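Estrogen receptor (PDB 4N1Y) belongs to the nuclear hormone receptors, probably regulating transcription through a ligand-binding domain whose hormone switch appears to have become vestigial, leaving constitutive activity. Local coordinates at residues B[12-17]-B[57-62]; B[114-119]-B[206-211]; B[121-126]-B[199-204]. One frame throughout, in Å; residues are numbered along the deposited sequence.

In the fold
Following the chain from its N terminus, interaction 1 comes first: the end of helix 7-15 meets 57-62, closing a loop of 39 residues that carries helix 34-56. It is complete before the others begin. Interaction 2 then closes a longer loop of 86 residues, mostly helical, between 114-119 and 206-211; interaction 3 (121-126 with 199-204) lies within that loop. Interactions 2 and 3 both join helix 117-132 to helix 187-215, with centres about 11 Å apart, and touch where Ile-119 packs on the backbone of Arg-204 and where Glu-118 and Arg-204 form a long, weak ion pair. Interaction 1 lies on the opposite side of the chain's centre, its centre about 31 Å from that of interaction 2.

Interaction 1 (B[12-17]-B[57-62]); sequences QALNKA and KNVPGY
A type II beta turn from Val-59 to Tyr-62, in the loop between helices 34-56 and 67-89 of the ligand-binding domain, packs beside the C-terminal end of helix 7-15. The turn is closed by Tyr-62 N donating to Val-59 O at 2.9 Å. Its third position is Gly-61, whose positive phi of 108° would press a CB against the carbonyl O of Pro-60. Leu-14 makes the main apolar contact: its CG lies anti to the carbonyl carbon, and the CD2 branch carries the approach, 3.7 Å from CG2 of Val-59. The two side chains cross obliquely. Leu-14 CD2 also lies 4.2 Å from Pro-60 CD, so one methyl meets both residues. Ala-13 flanks it, with Ala-13 CB 4.4 Å from Pro-60 CD. Further along, where Lys-16 has already left helical geometry, the Ala-17 methyl abuts the side chain of Asn-58, with the two CB atoms 3.6 Å apart. Leu-14 also packs on Leu-142 and Ala-145 of helix 137-149, Val-59 on Met-165 of helix 159-180, and Ala-17 on Trp-55 of helix 34-56. The backbone bonds, such as Lys-16 N to Gln-12 O, stay inside each segment; with the contacts of Leu-14 and Ala-13 to Val-59 and Pro-60 made carbon to carbon and no hydrogen bond found between the segments, the join probably rests on van der Waals fit.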
loop_
_atom_site.group_PDB
_atom_site.type_symbol
_atom_site.label_atom_id
_atom_site.label_comp_id
_atom_site.label_asym_id
_atom_site.label_seq_id
_atom_site.Cartn_x
_atom_site.Cartn_y
_atom_site.Cartn_z
ATOM N N GLN B 12 -21.403 9.072 13.491
ATOM C CA GLN B 12 -22.786 8.639 13.571
ATOM C C GLN B 12 -23.226 8.074 12.236
ATOM O O GLN B 12 -23.811 7.002 12.190
ATOM C CB GLN B 12 -23.690 9.778 14.014
ATOM C CG GLN B 12 -23.462 10.144 15.465
ATOM C CD GLN B 12 -24.299 11.327 15.914
ATOM O OE1 GLN B 12 -24.679 12.174 15.103
ATOM N NE2 GLN B 12 -24.613 11.378 17.207
ATOM N N ALA B 13 -22.888 8.764 11.152
ATOM C CA ALA B 13 -23.295 8.329 9.823
ATOM C C ALA B 13 -22.720 6.941 9.531
ATOM O O ALA B 13 -23.459 6.003 9.214
ATOM C CB ALA B 13 -22.845 9.339 8.767
ATOM N N LEU B 14 -21.402 6.818 9.654
ATOM C CA LEU B 14 -20.722 5.546 9.462
ATOM C C LEU B 14 -21.243 4.441 10.390
ATOM O O LEU B 14 -21.225 3.261 10.037
ATOM C CB LEU B 14 -19.219 5.731 9.667
ATOM C CG LEU B 14 -18.524 6.648 8.659
ATOM C CD1 LEU B 14 -17.035 6.595 8.874
ATOM C CD2 LEU B 14 -18.846 6.269 7.212
ATOM N N ASN B 15 -21.672 4.814 11.590
ATOM C CA ASN B 15 -22.146 3.804 12.518
ATOM C C ASN B 15 -23.562 3.314 12.231
ATOM O O ASN B 15 -23.850 2.137 12.450
ATOM C CB ASN B 15 -22.050 4.326 13.945
ATOM C CG ASN B 15 -20.795 3.856 14.636
ATOM O OD1 ASN B 15 -20.708 2.716 15.093
ATOM N ND2 ASN B 15 -19.792 4.723 14.682
ATOM N N LYS B 16 -24.457 4.186 11.762
ATOM C CA LYS B 16 -25.794 3.690 11.426
ATOM C C LYS B 16 -25.770 3.068 10.027
ATOM O O LYS B 16 -26.803 2.696 9.486
ATOM C CB LYS B 16 -26.886 4.789 11.489
ATOM C CG LYS B 16 -26.463 6.236 11.191
ATOM C CD LYS B 16 -27.609 7.258 11.417
ATOM C CE LYS B 16 -27.303 8.647 10.811
ATOM N NZ LYS B 16 -27.410 8.719 9.323
ATOM N N ALA B 17 -24.580 2.880 9.476
ATOM C CA ALA B 17 -24.442 2.254 8.173
ATOM C C ALA B 17 -23.466 1.100 8.282
ATOM O O ALA B 17 -22.988 0.573 7.270
ATOM C CB ALA B 17 -23.979 3.257 7.145
ATOM N N LYS B 57 -22.341 4.637 -0.124
ATOM C CA LYS B 57 -23.211 5.756 -0.437
ATOM C C LYS B 57 -23.578 6.502 0.849
ATOM O O LYS B 57 -24.045 7.649 0.818
ATOM C CB LYS B 57 -24.438 5.254 -1.199
ATOM C CG LYS B 57 -24.012 4.579 -2.496
ATOM C CD LYS B 57 -25.163 4.069 -3.334
ATOM C CE LYS B 57 -24.619 3.433 -4.606
ATOM N NZ LYS B 57 -25.677 2.817 -5.450
ATOM N N ASN B 58 -23.310 5.864 1.985
ATOM C CA ASN B 58 -23.554 6.493 3.270
ATOM C C ASN B 58 -22.345 7.255 3.769
ATOM O O ASN B 58 -22.463 8.032 4.707
ATOM C CB ASN B 58 -23.948 5.459 4.326
ATOM C CG ASN B 58 -25.327 4.901 4.111
ATOM O OD1 ASN B 58 -25.653 4.404 3.035
ATOM N ND2 ASN B 58 -26.161 4.999 5.133
ATOM N N VAL B 59 -21.180 7.039 3.162
ATOM C CA VAL B 59 -20.008 7.795 3.583
ATOM C C VAL B 59 -20.195 9.244 3.154
ATOM O O VAL B 59 -20.318 9.533 1.968
ATOM C CB VAL B 59 -18.720 7.203 3.035
ATOM C CG1 VAL B 59 -17.538 8.021 3.499
ATOM C CG2 VAL B 59 -18.576 5.748 3.513
ATOM N N PRO B 60 -20.251 10.157 4.136
ATOM C CA PRO B 60 -20.637 11.548 3.888
ATOM C C PRO B 60 -19.771 12.190 2.819
ATOM O O PRO B 60 -18.544 12.181 2.914
ATOM C CB PRO B 60 -20.450 12.228 5.249
ATOM C CG PRO B 60 -19.650 11.283 6.051
ATOM C CD PRO B 60 -19.946 9.920 5.553
ATOM N N GLY B 61 -20.438 12.702 1.789
ATOM C CA GLY B 61 -19.781 13.357 0.681
ATOM C C GLY B 61 -19.841 12.501 -0.566
ATOM O O GLY B 61 -19.909 13.023 -1.676
ATOM N N TYR B 62 -19.869 11.184 -0.377
ATOM C CA TYR B 62 -19.712 10.229 -1.472
ATOM C C TYR B 62 -20.807 10.335 -2.545
ATOM O O TYR B 62 -20.533 10.261 -3.751
ATOM C CB TYR B 62 -19.681 8.803 -0.913
ATOM C CG TYR B 62 -19.337 7.740 -1.931
ATOM C CD1 TYR B 62 -18.007 7.416 -2.187
ATOM C CD2 TYR B 62 -20.326 7.064 -2.638
ATOM C CE1 TYR B 62 -17.670 6.465 -3.120
ATOM C CE2 TYR B 62 -19.991 6.097 -3.574
ATOM C CZ TYR B 62 -18.660 5.810 -3.803
ATOM O OH TYR B 62 -18.301 4.854 -4.709
#

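Interaction 2 (B[114-119]-B[206-211]); sequences VEMTEI and IAFFQR
Met-116 sets CG anti to the carbonyl carbon and keeps its second torsion extended, then bends at chi3 (70°), so that CG, SD and CE run across Phe-208. That ring is brought to meet it by a first torsion of 179°, with CG anti to the backbone N. The methionine crosses the phenylalanine at about a right angle. Met-116 CG stands over one ring face, 3.8 Å from the ring centroid of Phe-208 and 26° off the normal, which makes a CH-pi contact; it is offset toward the rim, coming within 3.4 Å of Phe-208 CE2. The sulfur adds a Met-aromatic contact from an oblique position, with Met-116 SD 4.2 Å from the Phe-208 centroid. Beyond it Met-116 CE reaches the edge of the next ring, near its plane, 3.8 Å from CE1 of Phe-209. Met-116 is the N-cap residue of helix 117-132, and just before it Glu-115 ends helix 108-113 in a Schellman motif with positive phi; Phe-208 therefore packs against the junction between two helices. The junction also brings backbone carbonyls to the ring: Val-114 O lies 3.4 Å from CZ of Phe-208, and Glu-115 O is 3.5 Å from CE1 of the same ring. In the first turn of the helix, Ile-119 has its CB directed at 206-211, and its CD1 ends 4.0 Å from CB of Phe-208. Helix 34-56 adjoins this packing, with Leu-38 against Val-114 and Met-116, and Val-42 against Phe-209; from the same helix, Lys-34 forms a salt bridge with the Glu-115 carboxylate.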
loop_
_atom_site.group_PDB
_atom_site.type_symbol
_atom_site.label_atom_id
_atom_site.label_comp_id
_atom_site.label_asym_id
_atom_site.label_seq_id
_atom_site.Cartn_x
_atom_site.Cartn_y
_atom_site.Cartn_z
ATOM N N VAL B 114 -6.484 -23.609 -0.333
ATOM C CA VAL B 114 -7.021 -22.694 -1.341
ATOM C C VAL B 114 -5.933 -21.850 -1.983
ATOM O O VAL B 114 -6.228 -20.928 -2.742
ATOM C CB VAL B 114 -8.081 -21.734 -0.760
ATOM C CG1 VAL B 114 -9.292 -22.509 -0.293
ATOM C CG2 VAL B 114 -7.502 -20.908 0.382
ATOM N N GLU B 115 -4.682 -22.134 -1.632
ATOM C CA GLU B 115 -3.539 -21.519 -2.291
ATOM C C GLU B 115 -3.564 -19.994 -2.208
ATOM O O GLU B 115 -3.191 -19.313 -3.163
ATOM C CB GLU B 115 -3.503 -21.981 -3.745
ATOM C CG GLU B 115 -3.542 -23.509 -3.844
ATOM C CD GLU B 115 -3.655 -24.025 -5.265
ATOM O OE1 GLU B 115 -3.762 -23.198 -6.194
ATOM O OE2 GLU B 115 -3.681 -25.265 -5.444
ATOM N N MET B 116 -3.987 -19.472 -1.056
ATOM C CA MET B 116 -4.013 -18.037 -0.811
ATOM C C MET B 116 -3.199 -17.710 0.426
ATOM O O MET B 116 -3.555 -16.834 1.225
ATOM C CB MET B 116 -5.436 -17.547 -0.617
ATOM C CG MET B 116 -6.312 -17.799 -1.805
ATOM S SD MET B 116 -7.926 -17.032 -1.647
ATOM C CE MET B 116 -7.469 -15.313 -1.812
ATOM N N THR B 117 -2.119 -18.448 0.610
ATOM C CA THR B 117 -1.343 -18.292 1.819
ATOM C C THR B 117 -0.717 -16.915 1.969
ATOM O O THR B 117 -0.896 -16.275 3.000
ATOM C CB THR B 117 -0.255 -19.355 1.894
ATOM O OG1 THR B 117 -0.875 -20.640 2.071
ATOM C CG2 THR B 117 0.613 -19.104 3.067
ATOM N N GLU B 118 -0.028 -16.442 0.936
ATOM C CA GLU B 118 0.693 -15.170 1.003
ATOM C C GLU B 118 -0.308 -14.071 1.284
ATOM O O GLU B 118 -0.029 -13.157 2.072
ATOM C CB GLU B 118 1.536 -14.899 -0.266
ATOM C CG GLU B 118 1.046 -13.877 -1.300
ATOM C CD GLU B 118 2.006 -13.765 -2.508
ATOM O OE1 GLU B 118 3.115 -14.346 -2.453
ATOM O OE2 GLU B 118 1.654 -13.109 -3.517
ATOM N N ILE B 119 -1.466 -14.153 0.638
ATOM C CA ILE B 119 -2.525 -13.193 0.908
ATOM C C ILE B 119 -2.987 -13.240 2.365
ATOM O O ILE B 119 -2.922 -12.234 3.070
ATOM C CB ILE B 119 -3.729 -13.413 -0.015
ATOM C CG1 ILE B 119 -3.347 -13.058 -1.458
ATOM C CG2 ILE B 119 -4.918 -12.574 0.445
ATOM C CD1 ILE B 119 -4.366 -13.476 -2.480
ATOM N N ILE B 206 -6.996 -9.454 -5.805
ATOM C CA ILE B 206 -7.671 -9.271 -7.081
ATOM C C ILE B 206 -7.006 -10.102 -8.173
ATOM O O ILE B 206 -7.696 -10.781 -8.927
ATOM C CB ILE B 206 -7.705 -7.786 -7.478
ATOM C CG1 ILE B 206 -8.767 -7.063 -6.637
ATOM C CG2 ILE B 206 -7.986 -7.621 -8.976
ATOM C CD1 ILE B 206 -8.673 -5.580 -6.672
ATOM N N ALA B 207 -5.675 -10.102 -8.211
ATOM C CA ALA B 207 -4.949 -10.893 -9.198
ATOM C C ALA B 207 -5.306 -12.360 -9.079
ATOM O O ALA B 207 -5.514 -13.038 -10.093
ATOM C CB ALA B 207 -3.464 -10.709 -9.052
ATOM N N PHE B 208 -5.368 -12.856 -7.849
ATOM C CA PHE B 208 -5.730 -14.257 -7.632
ATOM C C PHE B 208 -7.148 -14.561 -8.118
ATOM O O PHE B 208 -7.380 -15.563 -8.789
ATOM C CB PHE B 208 -5.581 -14.628 -6.155
ATOM C CG PHE B 208 -5.954 -16.053 -5.847
ATOM C CD1 PHE B 208 -5.045 -17.081 -6.068
ATOM C CD2 PHE B 208 -7.182 -16.360 -5.292
ATOM C CE1 PHE B 208 -5.369 -18.391 -5.781
ATOM C CE2 PHE B 208 -7.511 -17.668 -4.998
ATOM C CZ PHE B 208 -6.602 -18.684 -5.238
ATOM N N PHE B 209 -8.090 -13.686 -7.791
ATOM C CA PHE B 209 -9.474 -13.899 -8.179
ATOM C C PHE B 209 -9.634 -13.826 -9.702
ATOM O O PHE B 209 -10.465 -14.533 -10.278
ATOM C CB PHE B 209 -10.379 -12.891 -7.481
ATOM C CG PHE B 209 -10.861 -13.357 -6.140
ATOM C CD1 PHE B 209 -9.962 -13.629 -5.123
ATOM C CD2 PHE B 209 -12.211 -13.523 -5.893
ATOM C CE1 PHE B 209 -10.401 -14.057 -3.895
ATOM C CE2 PHE B 209 -12.653 -13.957 -4.659
ATOM C CZ PHE B 209 -11.746 -14.227 -3.665
ATOM N N GLN B 210 -8.822 -12.996 -10.355
ATOM C CA GLN B 210 -8.862 -12.918 -11.802
ATOM C C GLN B 210 -8.461 -14.258 -12.404
ATOM O O GLN B 210 -9.058 -14.707 -13.384
ATOM C CB GLN B 210 -7.936 -11.818 -12.318
ATOM C CG GLN B 210 -8.383 -10.401 -12.005
ATOM C CD GLN B 210 -7.391 -9.357 -12.499
ATOM O OE1 GLN B 210 -6.181 -9.519 -12.346
ATOM N NE2 GLN B 210 -7.900 -8.285 -13.101
ATOM N N ARG B 211 -7.491 -14.931 -11.791
ATOM C CA ARG B 211 -7.016 -16.207 -12.322
ATOM C C ARG B 211 -7.964 -17.341 -11.950
ATOM O O ARG B 211 -8.042 -18.351 -12.638
ATOM C CB ARG B 211 -5.609 -16.523 -11.823
ATOM C CG ARG B 211 -4.484 -15.800 -12.546
ATOM C CD ARG B 211 -3.144 -16.190 -11.962
ATOM N NE ARG B 211 -3.207 -16.363 -10.518
ATOM C CZ ARG B 211 -2.213 -16.851 -9.782
ATOM N NH1 ARG B 211 -1.065 -17.206 -10.363
ATOM N NH2 ARG B 211 -2.355 -16.939 -8.457
#

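Interaction 3 (B[121-126]-B[199-204])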
loop_
_atom_site.group_PDB
_atom_site.type_symbol
_atom_site.label_atom_id
_atom_site.label_comp_id
_atom_site.label_asym_id
_atom_site.label_seq_id
_atom_site.Cartn_x
_atom_site.Cartn_y
_atom_site.Cartn_z
ATOM N N GLU B 121 -1.732 -14.620 5.015
ATOM C CA GLU B 121 -0.685 -14.425 6.008
ATOM C C GLU B 121 -0.435 -12.954 6.279
ATOM O O GLU B 121 -0.156 -12.562 7.402
ATOM C CB GLU B 121 0.608 -15.082 5.552
ATOM C CG GLU B 121 0.835 -16.461 6.113
ATOM C CD GLU B 121 2.175 -17.015 5.691
ATOM O OE1 GLU B 121 3.146 -16.231 5.610
ATOM O OE2 GLU B 121 2.278 -18.242 5.501
ATOM N N GLN B 122 -0.561 -12.137 5.245
ATOM C CA GLN B 122 -0.439 -10.706 5.389
ATOM C C GLN B 122 -1.651 -10.121 6.143
ATOM O O GLN B 122 -1.510 -9.294 7.053
ATOM C CB GLN B 122 -0.269 -10.073 4.014
ATOM C CG GLN B 122 0.191 -8.633 4.041
ATOM C CD GLN B 122 0.628 -8.154 2.680
ATOM O OE1 GLN B 122 0.149 -8.642 1.653
ATOM N NE2 GLN B 122 1.573 -7.222 2.656
ATOM N N VAL B 123 -2.842 -10.554 5.751
ATOM C CA VAL B 123 -4.063 -10.125 6.420
ATOM C C VAL B 123 -4.101 -10.499 7.882
ATOM O O VAL B 123 -4.377 -9.660 8.731
ATOM C CB VAL B 123 -5.316 -10.714 5.752
ATOM C CG1 VAL B 123 -6.550 -10.316 6.537
ATOM C CG2 VAL B 123 -5.422 -10.234 4.314
ATOM N N ALA B 124 -3.835 -11.774 8.160
ATOM C CA ALA B 124 -3.784 -12.287 9.527
ATOM C C ALA B 124 -2.804 -11.491 10.410
ATOM O O ALA B 124 -3.110 -11.187 11.569
ATOM C CB ALA B 124 -3.404 -13.741 9.508
ATOM N N ALA B 125 -1.639 -11.145 9.853
ATOM C CA ALA B 125 -0.654 -10.336 10.568
ATOM C C ALA B 125 -1.198 -8.936 10.833
ATOM O O ALA B 125 -1.018 -8.383 11.915
ATOM C CB ALA B 125 0.652 -10.249 9.778
ATOM N N VAL B 126 -1.865 -8.369 9.834
ATOM C CA VAL B 126 -2.495 -7.078 10.006
ATOM C C VAL B 126 -3.505 -7.183 11.141
ATOM O O VAL B 126 -3.565 -6.297 12.000
ATOM C CB VAL B 126 -3.186 -6.590 8.709
ATOM C CG1 VAL B 126 -4.220 -5.533 9.024
ATOM C CG2 VAL B 126 -2.155 -6.070 7.691
ATOM N N ARG B 199 -3.372 -2.796 1.220
ATOM C CA ARG B 199 -3.287 -2.456 -0.194
ATOM C C ARG B 199 -2.531 -3.537 -0.977
ATOM O O ARG B 199 -2.966 -3.976 -2.043
ATOM C CB ARG B 199 -2.602 -1.099 -0.357
ATOM C CG ARG B 199 -2.303 -0.697 -1.790
ATOM C CD ARG B 199 -3.578 -0.337 -2.544
ATOM N NE ARG B 199 -4.317 0.788 -1.958
ATOM C CZ ARG B 199 -4.198 2.063 -2.339
ATOM N NH1 ARG B 199 -3.331 2.403 -3.289
ATOM N NH2 ARG B 199 -4.928 3.009 -1.752
ATOM N N GLN B 200 -1.399 -3.971 -0.438
ATOM C CA GLN B 200 -0.615 -5.024 -1.059
ATOM C C GLN B 200 -1.432 -6.325 -1.097
ATOM O O GLN B 200 -1.490 -7.018 -2.119
ATOM C CB GLN B 200 0.706 -5.211 -0.320
ATOM C CG GLN B 200 1.623 -6.211 -0.976
ATOM C CD GLN B 200 3.006 -6.203 -0.374
ATOM O OE1 GLN B 200 3.192 -5.850 0.789
ATOM N NE2 GLN B 200 3.993 -6.583 -1.169
ATOM N N ALA B 201 -2.080 -6.644 0.015
ATOM C CA ALA B 201 -2.919 -7.830 0.052
ATOM C C ALA B 201 -4.071 -7.734 -0.954
ATOM O O ALA B 201 -4.428 -8.723 -1.595
ATOM C CB ALA B 201 -3.462 -8.053 1.455
ATOM N N GLY B 202 -4.640 -6.546 -1.099
ATOM C CA GLY B 202 -5.765 -6.351 -1.999
ATOM C C GLY B 202 -5.382 -6.653 -3.426
ATOM O O GLY B 202 -6.091 -7.366 -4.149
ATOM N N GLU B 203 -4.236 -6.116 -3.822
ATOM C CA GLU B 203 -3.726 -6.254 -5.179
ATOM C C GLU B 203 -3.526 -7.715 -5.535
ATOM O O GLU B 203 -3.927 -8.187 -6.616
ATOM C CB GLU B 203 -2.417 -5.484 -5.304
ATOM C CG GLU B 203 -1.750 -5.489 -6.656
ATOM C CD GLU B 203 -2.328 -4.441 -7.574
ATOM O OE1 GLU B 203 -3.254 -3.720 -7.151
ATOM O OE2 GLU B 203 -1.831 -4.312 -8.709
ATOM N N ARG B 204 -2.895 -8.433 -4.616
ATOM C CA ARG B 204 -2.679 -9.851 -4.807
ATOM C C ARG B 204 -4.007 -10.581 -4.799
ATOM O O ARG B 204 -4.207 -11.532 -5.559
ATOM C CB ARG B 204 -1.754 -10.383 -3.733
ATOM C CG ARG B 204 -0.364 -9.826 -3.877
ATOM C CD ARG B 204 0.499 -10.189 -2.706
ATOM N NE ARG B 204 1.883 -9.838 -2.968
ATOM C CZ ARG B 204 2.830 -9.833 -2.042
ATOM N NH1 ARG B 204 2.528 -10.157 -0.790
ATOM N NH2 ARG B 204 4.071 -9.504 -2.366
#
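Gln-122 lays its amide across the base of Gln-200, with its NE2 3.7 Å from CB of Gln-200, and the two side chains cross at about a right angle. In each, CG is anti to the backbone N and the chain is extended beyond it, which carries the Gln-122 amide across to Gln-200, whose own amide lies to the side of the helix pair, near the second subunit. Gln-122 NE2 donates to Gln-200 OE1 at 2.8 Å, with an N-H...O angle of 150°. The acceptor lies close to the amide plane of Gln-122, whereas the donor stands well above the carbonyl plane of Gln-200, not on a lone pair; the two amide planes are 55° apart. The other end of the Gln-122 amide faces Ala-201: OE1 is 3.7 Å from its CB, and the backbone N of Ala-201 is near but poorly angled for bonding. Val-123 CG2 meets Ala-201 CB at 4.1 Å. Gln-200 CG covers one face of the Arg-204 guanidinium, 3.9 Å above its plane. Glu-203 of the second subunit accepts a hydrogen bond from Gln-200 NE2 on OE1 and forms a salt bridge to Arg-204 NE through OE2; that carboxylate probably polarises the Gln-200 amide and strengthens its oxygen as an acceptor. An alanine in place of Gln-122 would lose the amide and its bond to Gln-200, and would probably loosen the placement of the Gln-200 side chain at the dimer interface. The segments of helices 117-132 and 187-215, part of the helical ligand-binding domain, run roughly antiparallel, 152° between their directions, their axes 9.7 Å apart at closest. Around them, Leu-83 of helix 67-89 packs on Val-123 and Ala-201, Leu-98 of strand 97-99 touches Val-123 and Ala-124, and Trp-111 of helix 108-113 borders Glu-121 and Ala-124.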